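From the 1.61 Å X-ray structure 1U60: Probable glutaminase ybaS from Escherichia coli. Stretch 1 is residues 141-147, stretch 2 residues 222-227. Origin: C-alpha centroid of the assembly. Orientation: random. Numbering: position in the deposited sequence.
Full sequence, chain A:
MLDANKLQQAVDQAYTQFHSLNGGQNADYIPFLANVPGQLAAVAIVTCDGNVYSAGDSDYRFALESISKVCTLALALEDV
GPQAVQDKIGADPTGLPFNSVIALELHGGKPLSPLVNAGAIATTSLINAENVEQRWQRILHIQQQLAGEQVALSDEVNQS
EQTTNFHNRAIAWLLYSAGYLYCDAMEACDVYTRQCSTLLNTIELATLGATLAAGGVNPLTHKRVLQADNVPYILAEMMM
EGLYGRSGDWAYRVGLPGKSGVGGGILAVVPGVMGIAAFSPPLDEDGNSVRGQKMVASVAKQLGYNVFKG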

# COMPACT_ATOMS: atom_id res chain seq x y z
N HIS A 141 -19.06 -21.16 2.16
CA HIS A 141 -19.04 -21.61 0.77
C HIS A 141 -17.96 -20.87 -0.03
O HIS A 141 -17.23 -21.49 -0.78
CB HIS A 141 -20.42 -21.41 0.15
CG HIS A 141 -20.55 -21.95 -1.22
ND1 HIS A 141 -20.59 -23.30 -1.48
CD2 HIS A 141 -20.60 -21.33 -2.43
CE1 HIS A 141 -20.70 -23.49 -2.79
NE2 HIS A 141 -20.70 -22.31 -3.38
N ILE A 142 -17.86 -19.56 0.13
CA ILE A 142 -16.81 -18.86 -0.61
C ILE A 142 -15.41 -19.26 -0.18
O ILE A 142 -14.50 -19.38 -1.04
CB ILE A 142 -17.00 -17.34 -0.66
CG1 ILE A 142 -16.30 -16.83 -1.91
CG2 ILE A 142 -16.52 -16.64 0.61
CD1 ILE A 142 -16.49 -15.34 -2.13
N GLN A 143 -15.20 -19.51 1.13
CA GLN A 143 -13.90 -20.04 1.58
C GLN A 143 -13.58 -21.37 0.87
O GLN A 143 -12.50 -21.57 0.38
CB GLN A 143 -13.85 -20.25 3.10
CG GLN A 143 -13.95 -19.06 3.98
CD GLN A 143 -13.69 -19.40 5.44
OE1 GLN A 143 -13.31 -20.53 5.79
NE2 GLN A 143 -13.95 -18.43 6.31
N GLN A 144 -14.55 -22.27 0.79
CA GLN A 144 -14.36 -23.53 0.10
C GLN A 144 -14.12 -23.35 -1.40
O GLN A 144 -13.26 -24.03 -2.00
CB GLN A 144 -15.54 -24.48 0.37
CG GLN A 144 -15.70 -24.88 1.85
CD GLN A 144 -17.02 -25.57 2.16
OE1 GLN A 144 -18.02 -25.44 1.42
NE2 GLN A 144 -17.07 -26.26 3.33
N GLN A 145 -14.83 -22.41 -2.02
CA GLN A 145 -14.64 -22.13 -3.43
C GLN A 145 -13.26 -21.57 -3.73
O GLN A 145 -12.68 -21.90 -4.74
CB GLN A 145 -15.68 -21.14 -3.92
CG GLN A 145 -17.06 -21.67 -4.02
CD GLN A 145 -18.04 -20.58 -4.51
OE1 GLN A 145 -18.26 -19.56 -3.81
NE2 GLN A 145 -18.64 -20.80 -5.67
N LEU A 146 -12.78 -20.70 -2.86
CA LEU A 146 -11.48 -20.02 -3.07
C LEU A 146 -10.27 -20.89 -2.72
O LEU A 146 -9.29 -20.82 -3.41
CB LEU A 146 -11.43 -18.77 -2.24
CG LEU A 146 -12.38 -17.67 -2.67
CD1 LEU A 146 -12.44 -16.67 -1.55
CD2 LEU A 146 -11.91 -17.02 -3.92
N ALA A 147 -10.37 -21.70 -1.66
CA ALA A 147 -9.22 -22.42 -1.09
C ALA A 147 -9.31 -23.95 -1.13
O ALA A 147 -8.29 -24.64 -1.07
CB ALA A 147 -8.99 -21.97 0.36
N HIS A 222 -11.03 -25.37 -11.63
CA HIS A 222 -11.35 -24.82 -12.98
C HIS A 222 -12.71 -24.16 -12.94
O HIS A 222 -13.61 -24.49 -13.75
CB HIS A 222 -11.33 -25.92 -14.07
CG HIS A 222 -10.13 -26.81 -14.02
ND1 HIS A 222 -10.11 -27.99 -13.31
CD2 HIS A 222 -8.89 -26.68 -14.56
CE1 HIS A 222 -8.90 -28.53 -13.40
NE2 HIS A 222 -8.16 -27.77 -14.17
N LYS A 223 -12.88 -23.27 -11.98
CA LYS A 223 -14.17 -22.63 -11.73
C LYS A 223 -13.97 -21.15 -11.46
O LYS A 223 -13.13 -20.79 -10.61
CB LYS A 223 -14.86 -23.23 -10.53
CG LYS A 223 -16.32 -22.76 -10.32
CD LYS A 223 -17.15 -23.82 -9.56
CE LYS A 223 -18.62 -23.51 -9.67
NZ LYS A 223 -19.36 -23.71 -8.38
N ARG A 224 -14.74 -20.30 -12.14
CA ARG A 224 -14.72 -18.87 -11.84
C ARG A 224 -15.52 -18.62 -10.59
O ARG A 224 -16.71 -18.89 -10.56
CB ARG A 224 -15.26 -17.99 -12.98
CG ARG A 224 -15.25 -16.52 -12.53
CD ARG A 224 -15.46 -15.49 -13.60
NE ARG A 224 -14.43 -15.54 -14.60
CZ ARG A 224 -13.24 -14.99 -14.46
NH1 ARG A 224 -12.90 -14.37 -13.32
NH2 ARG A 224 -12.35 -15.10 -15.41
N VAL A 225 -14.86 -18.13 -9.55
CA VAL A 225 -15.47 -17.83 -8.26
C VAL A 225 -15.73 -16.33 -8.14
O VAL A 225 -16.72 -15.95 -7.58
CB VAL A 225 -14.52 -18.25 -7.10
CG1 VAL A 225 -15.09 -17.96 -5.73
CG2 VAL A 225 -14.16 -19.66 -7.22
N LEU A 226 -14.79 -15.50 -8.59
CA LEU A 226 -14.93 -14.05 -8.52
C LEU A 226 -14.89 -13.39 -9.90
O LEU A 226 -14.25 -13.91 -10.79
CB LEU A 226 -13.78 -13.48 -7.69
CG LEU A 226 -13.51 -14.15 -6.35
CD1 LEU A 226 -12.25 -13.50 -5.71
CD2 LEU A 226 -14.72 -14.06 -5.39
N GLN A 227 -15.48 -12.21 -10.03
CA GLN A 227 -15.32 -11.44 -11.24
C GLN A 227 -13.91 -10.91 -11.28
O GLN A 227 -13.43 -10.40 -10.28
CB GLN A 227 -16.28 -10.26 -11.28
CG GLN A 227 -17.72 -10.69 -11.31
CD GLN A 227 -18.64 -9.52 -10.98
OE1 GLN A 227 -19.24 -9.47 -9.88
NE2 GLN A 227 -18.71 -8.58 -11.89

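This is a small, almost wholly apolar contact in which one side of a helix rests on a short strand and the loop that follows it, held by van der Waals packing with no hydrogen bond between the two stretches. The surface buried, both sides summed, is 262 Å², and the backbones come nearest at Gln-145 and Val-225, whose CA atoms lie 6.5 Å apart.

The helix presents Ile-142, Gln-145 and Leu-146. Gln-145 and Leu-146 follow Ile-142 by three and four positions, about one helical turn, which brings all three to the same side. The backbone bonds that fix this spacing include Gln-145 N to His-141 O at 2.9 Å and Leu-146 N to Ile-142 O at 2.8 Å. Gln-143, Gln-144 and Ala-147 fall out of reach of the second stretch.

Val-225 is the center of the contact and has the largest area covered. Its CA-to-CB bond points toward the helix, and its short branched side chain fits close to the backbone: Val-225 CG1 lies 3.8 Å from Leu-146 CD2, 4.2 Å from Ile-142 CG1 and 3.7 Å from Gln-145 CB, while Val-225 CG2 lies 3.7 Å from Gln-145 O. The last is a packing contact, since a methyl group offers that carbonyl no conventional hydrogen bond.

Gln-145 shares this middle position, and its CA-to-CB bond points toward the second stretch. Its amide also lies against the apolar cluster, with Gln-145 OE1 3.9 Å from Ile-142 CG1. A long, flexible polar residue suits this partly exposed place because it can lie along an apolar neighbor.

Leu-226 extends the apolar patch. Its CA-to-CB bond runs sideways, as do those of Ile-142 and Leu-146, but the ends of these longer side chains come nearer. Ile-142 CD1 meets Leu-226 CD2 at 3.9 Å, with chi1 and chi2 of the isoleucine both t; Leu-146 CD2 meets Leu-226 CD1 at 4.0 Å. Against Val-225, by contrast, Ile-142 packs through CG1. Both leucines have chi1 m and chi2 t. All three residues are buried, a setting suited to hydrocarbon side chains that have no polar group to satisfy.

At the exposed edge the chemistry changes. Gln-145 NE2 and Lys-223 NZ approach to 4.0 Å, but this is proximity without a hydrogen bond. Lys-223 is itself exposed, a natural place for a charged amine.

Arg-224, out of reach of the helix, braces the second stretch internally: Arg-224 NH1 donates a hydrogen bond to Leu-226 O at 2.9 Å, linking the strand to the loop that carries the packing residues.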